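Local structure of extracellular solute-binding protein family 5 (Brucella melitensis, 4ONY) at residues M21-V25 with A534-F540. The protein is a periplasmic solute-binding protein of family 5 that probably captures peptides or related solutes and delivers them to an ABC transporter. Residues are numbered along the deposited sequence; the frame is centred on the assembly and turned at random.
Sequences MHGDV and ARNRADF
His-22, from the loop after strand 18-20, lies against the capped N-terminus of helix 537-553, bridging two lobes of the periplasmic binding protein fold. Ala-534, just past helix 522-533, comes first: its carbonyl O sits at the edge of the imidazole, 3.4 Å from His-22 CD2. The Arg-535 side chain turns off to a salt bridge with Glu-111, while a water donates weakly to both its backbone O and Met-21 O. Asn-536 is the N-cap; its OD1 takes a nearly straight bond from Asp-539 N (2.9 Å, 178°), while its CA-H points at His-22 O. A water donates to that same carbonyl and accepts from Arg-537 N, so a first-turn amide of the helix is satisfied through solvent.

Arg-537 passes its CB and CD across the carboxylate of Asp-24 at an angle, at van der Waals distance, OD1 being 4.0 Å from CB; the charged groups themselves stay apart. Bent at chi2 (74°), the chain brings its guanidinium round beside the histidine. A water in the imidazole plane, at the ND1 edge, also meets NH1, but that bond is modelled unusually short and its detail is doubtful; NH2 donates to Leu-493 O. Phe-540 packs on one face of the imidazole, its CB over the ring centre, and Met-21 CG lies over the opposite face, toward its rim. The two aromatic planes are inclined at 31°, and His-22 CE1 sits over the middle of the phenyl ring, 3.4 Å from Phe-540 CG.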
ATOM      1  N   MET A  21      -8.354  14.715   4.116  1.00 14.82           N
ATOM      2  CA  MET A  21      -8.350  14.068   5.427  1.00 15.19           C
ATOM      3  C   MET A  21      -7.878  15.043   6.510  1.00 15.39           C
ATOM      4  O   MET A  21      -8.552  15.192   7.539  1.00 15.54           O
ATOM      5  CB  MET A  21      -7.498  12.806   5.437  1.00 15.43           C
ATOM      6  CG  MET A  21      -7.284  12.200   6.828  1.00 15.65           C
ATOM      7  SD  MET A  21      -8.867  11.674   7.546  1.00 16.11           S
ATOM      8  CE  MET A  21      -8.340  11.231   9.199  1.00 17.32           C
ATOM      9  N   HIS A  22      -6.767  15.731   6.246  1.00 15.40           N
ATOM     10  CA  HIS A  22      -6.190  16.701   7.176  1.00 15.71           C
ATOM     11  C   HIS A  22      -6.293  18.172   6.738  1.00 16.42           C
ATOM     12  O   HIS A  22      -5.607  19.041   7.291  1.00 18.03           O
ATOM     13  CB  HIS A  22      -4.753  16.326   7.485  1.00 15.89           C
ATOM     14  CG  HIS A  22      -4.637  15.035   8.243  1.00 16.10           C
ATOM     15  ND1 HIS A  22      -4.046  13.922   7.703  1.00 15.80           N
ATOM     16  CD2 HIS A  22      -5.115  14.653   9.458  1.00 16.51           C
ATOM     17  CE1 HIS A  22      -4.126  12.918   8.551  1.00 15.77           C
ATOM     18  NE2 HIS A  22      -4.772  13.328   9.624  1.00 16.61           N
ATOM     19  N   GLY A  23      -7.183  18.477   5.794  1.00 16.36           N
ATOM     20  CA  GLY A  23      -7.495  19.864   5.480  1.00 16.62           C
ATOM     21  C   GLY A  23      -6.639  20.434   4.377  1.00 16.48           C
ATOM     22  O   GLY A  23      -6.996  21.460   3.836  1.00 17.19           O
ATOM     23  N   ASP A  24      -5.560  19.761   3.986  1.00 16.12           N
ATOM     24  CA  ASP A  24      -4.656  20.270   2.931  1.00 15.82           C
ATOM     25  C   ASP A  24      -5.220  19.957   1.520  1.00 15.34           C
ATOM     26  O   ASP A  24      -5.352  18.799   1.139  1.00 15.12           O
ATOM     27  CB  ASP A  24      -3.247  19.671   3.098  1.00 15.72           C
ATOM     28  CG  ASP A  24      -3.258  18.127   3.156  1.00 15.52           C
ATOM     29  OD1 ASP A  24      -4.012  17.565   3.981  1.00 14.68           O
ATOM     30  OD2 ASP A  24      -2.511  17.481   2.366  1.00 15.31           O
ATOM     31  N   VAL A  25      -5.556  20.995   0.763  1.00 15.39           N
ATOM     32  CA  VAL A  25      -6.120  20.865  -0.583  1.00 14.85           C
ATOM     33  C   VAL A  25      -5.226  21.621  -1.542  1.00 14.73           C
ATOM     34  O   VAL A  25      -5.196  22.836  -1.557  1.00 14.69           O
ATOM     35  CB  VAL A  25      -7.546  21.411  -0.625  1.00 15.66           C
ATOM     36  CG1 VAL A  25      -8.127  21.358  -2.059  1.00 15.78           C
ATOM     37  CG2 VAL A  25      -8.446  20.577   0.306  1.00 15.61           C
ATOM     38  N   ALA A 534      -4.564  13.943  15.226  1.00 15.72           N
ATOM     39  CA  ALA A 534      -4.034  15.061  14.437  1.00 17.00           C
ATOM     40  C   ALA A 534      -5.085  15.557  13.466  1.00 18.70           C
ATOM     41  O   ALA A 534      -5.724  14.769  12.824  1.00 19.49           O
ATOM     42  CB  ALA A 534      -2.798  14.647  13.658  1.00 16.37           C
ATOM     43  N   ARG A 535      -5.273  16.851  13.404  1.00 20.95           N
ATOM     44  CA  ARG A 535      -6.240  17.452  12.509  1.00 23.91           C
ATOM     45  C   ARG A 535      -5.640  18.271  11.385  1.00 24.64           C
ATOM     46  O   ARG A 535      -6.382  18.779  10.523  1.00 26.84           O
ATOM     47  CB  ARG A 535      -7.183  18.336  13.312  1.00 26.13           C
ATOM     48  CG  ARG A 535      -8.052  17.491  14.246  1.00 28.79           C
ATOM     49  CD  ARG A 535      -9.388  18.145  14.398  1.00 32.19           C
ATOM     50  NE  ARG A 535     -10.174  17.544  15.441  1.00 34.46           N
ATOM     51  CZ  ARG A 535     -11.367  17.991  15.775  1.00 36.05           C
ATOM     52  NH1 ARG A 535     -11.891  19.035  15.141  1.00 38.30           N
ATOM     53  NH2 ARG A 535     -12.044  17.392  16.730  1.00 36.66           N
ATOM     54  N   ASN A 536      -4.333  18.476  11.392  1.00 21.49           N
ATOM     55  CA  ASN A 536      -3.735  19.124  10.257  1.00 20.62           C
ATOM     56  C   ASN A 536      -2.509  18.328   9.839  1.00 19.35           C
ATOM     57  O   ASN A 536      -2.000  17.527  10.638  1.00 16.45           O
ATOM     58  CB  ASN A 536      -3.409  20.571  10.617  1.00 22.08           C
ATOM     59  CG  ASN A 536      -2.394  20.671  11.743  1.00 23.81           C
ATOM     60  OD1 ASN A 536      -1.237  20.291  11.601  1.00 22.48           O
ATOM     61  ND2 ASN A 536      -2.839  21.157  12.874  1.00 26.04           N
ATOM     62  N   ARG A 537      -2.051  18.539   8.608  1.00 19.61           N
ATOM     63  CA  ARG A 537      -0.980  17.708   8.032  1.00 21.07           C
ATOM     64  C   ARG A 537       0.345  17.861   8.836  1.00 21.19           C
ATOM     65  O   ARG A 537       1.034  16.901   9.021  1.00 20.69           O
ATOM     66  CB  ARG A 537      -0.868  17.913   6.482  1.00 21.37           C
ATOM     67  CG  ARG A 537      -0.011  16.887   5.714  1.00 22.29           C
ATOM     68  CD  ARG A 537      -0.603  15.493   5.511  1.00 21.90           C
ATOM     69  NE  ARG A 537       0.411  14.484   5.189  1.00 20.88           N
ATOM     70  CZ  ARG A 537       0.207  13.152   5.151  1.00 22.07           C
ATOM     71  NH1 ARG A 537      -0.995  12.637   5.391  1.00 23.21           N
ATOM     72  NH2 ARG A 537       1.214  12.276   4.875  1.00 20.87           N
ATOM     73  N   ALA A 538       0.630  19.026   9.402  1.00 22.83           N
ATOM     74  CA  ALA A 538       1.864  19.227  10.159  1.00 24.12           C
ATOM     75  C   ALA A 538       1.942  18.407  11.446  1.00 23.27           C
ATOM     76  O   ALA A 538       2.948  17.714  11.707  1.00 21.39           O
ATOM     77  CB  ALA A 538       2.042  20.702  10.482  1.00 26.00           C
ATOM     78  N   ASP A 539       0.886  18.493  12.249  1.00 22.44           N
ATOM     79  CA  ASP A 539       0.765  17.667  13.435  1.00 21.56           C
ATOM     80  C   ASP A 539       0.783  16.187  13.118  1.00 18.41           C
ATOM     81  O   ASP A 539       1.310  15.419  13.903  1.00 17.27           O
ATOM     82  CB  ASP A 539      -0.503  17.972  14.222  1.00 23.52           C
ATOM     83  CG  ASP A 539      -0.458  19.325  14.869  1.00 27.12           C
ATOM     84  OD1 ASP A 539       0.619  19.962  14.824  1.00 29.12           O
ATOM     85  OD2 ASP A 539      -1.506  19.720  15.426  1.00 30.01           O
ATOM     86  N   PHE A 540       0.175  15.809  11.999  1.00 16.18           N
ATOM     87  CA  PHE A 540       0.117  14.427  11.601  1.00 14.66           C
ATOM     88  C   PHE A 540       1.528  13.919  11.244  1.00 13.81           C
ATOM     89  O   PHE A 540       1.941  12.827  11.700  1.00 13.99           O
ATOM     90  CB  PHE A 540      -0.856  14.254  10.445  1.00 14.42           C
ATOM     91  CG  PHE A 540      -1.014  12.835   9.979  1.00 14.28           C
ATOM     92  CD1 PHE A 540      -1.722  11.915  10.742  1.00 14.45           C
ATOM     93  CD2 PHE A 540      -0.464  12.407   8.795  1.00 13.96           C
ATOM     94  CE1 PHE A 540      -1.899  10.606  10.331  1.00 14.40           C
ATOM     95  CE2 PHE A 540      -0.659  11.092   8.340  1.00 14.26           C
ATOM     96  CZ  PHE A 540      -1.355  10.180   9.120  1.00 14.43           C
TER
HETATM   97  O   HOH W   1      -9.227  18.185   8.942  1.00 41.02           O
HETATM   98  O   HOH W   2      -3.340  13.363   5.220  1.00 19.98           O
HETATM   99  O   HOH W   3      -3.249  20.577   6.936  1.00 27.60           O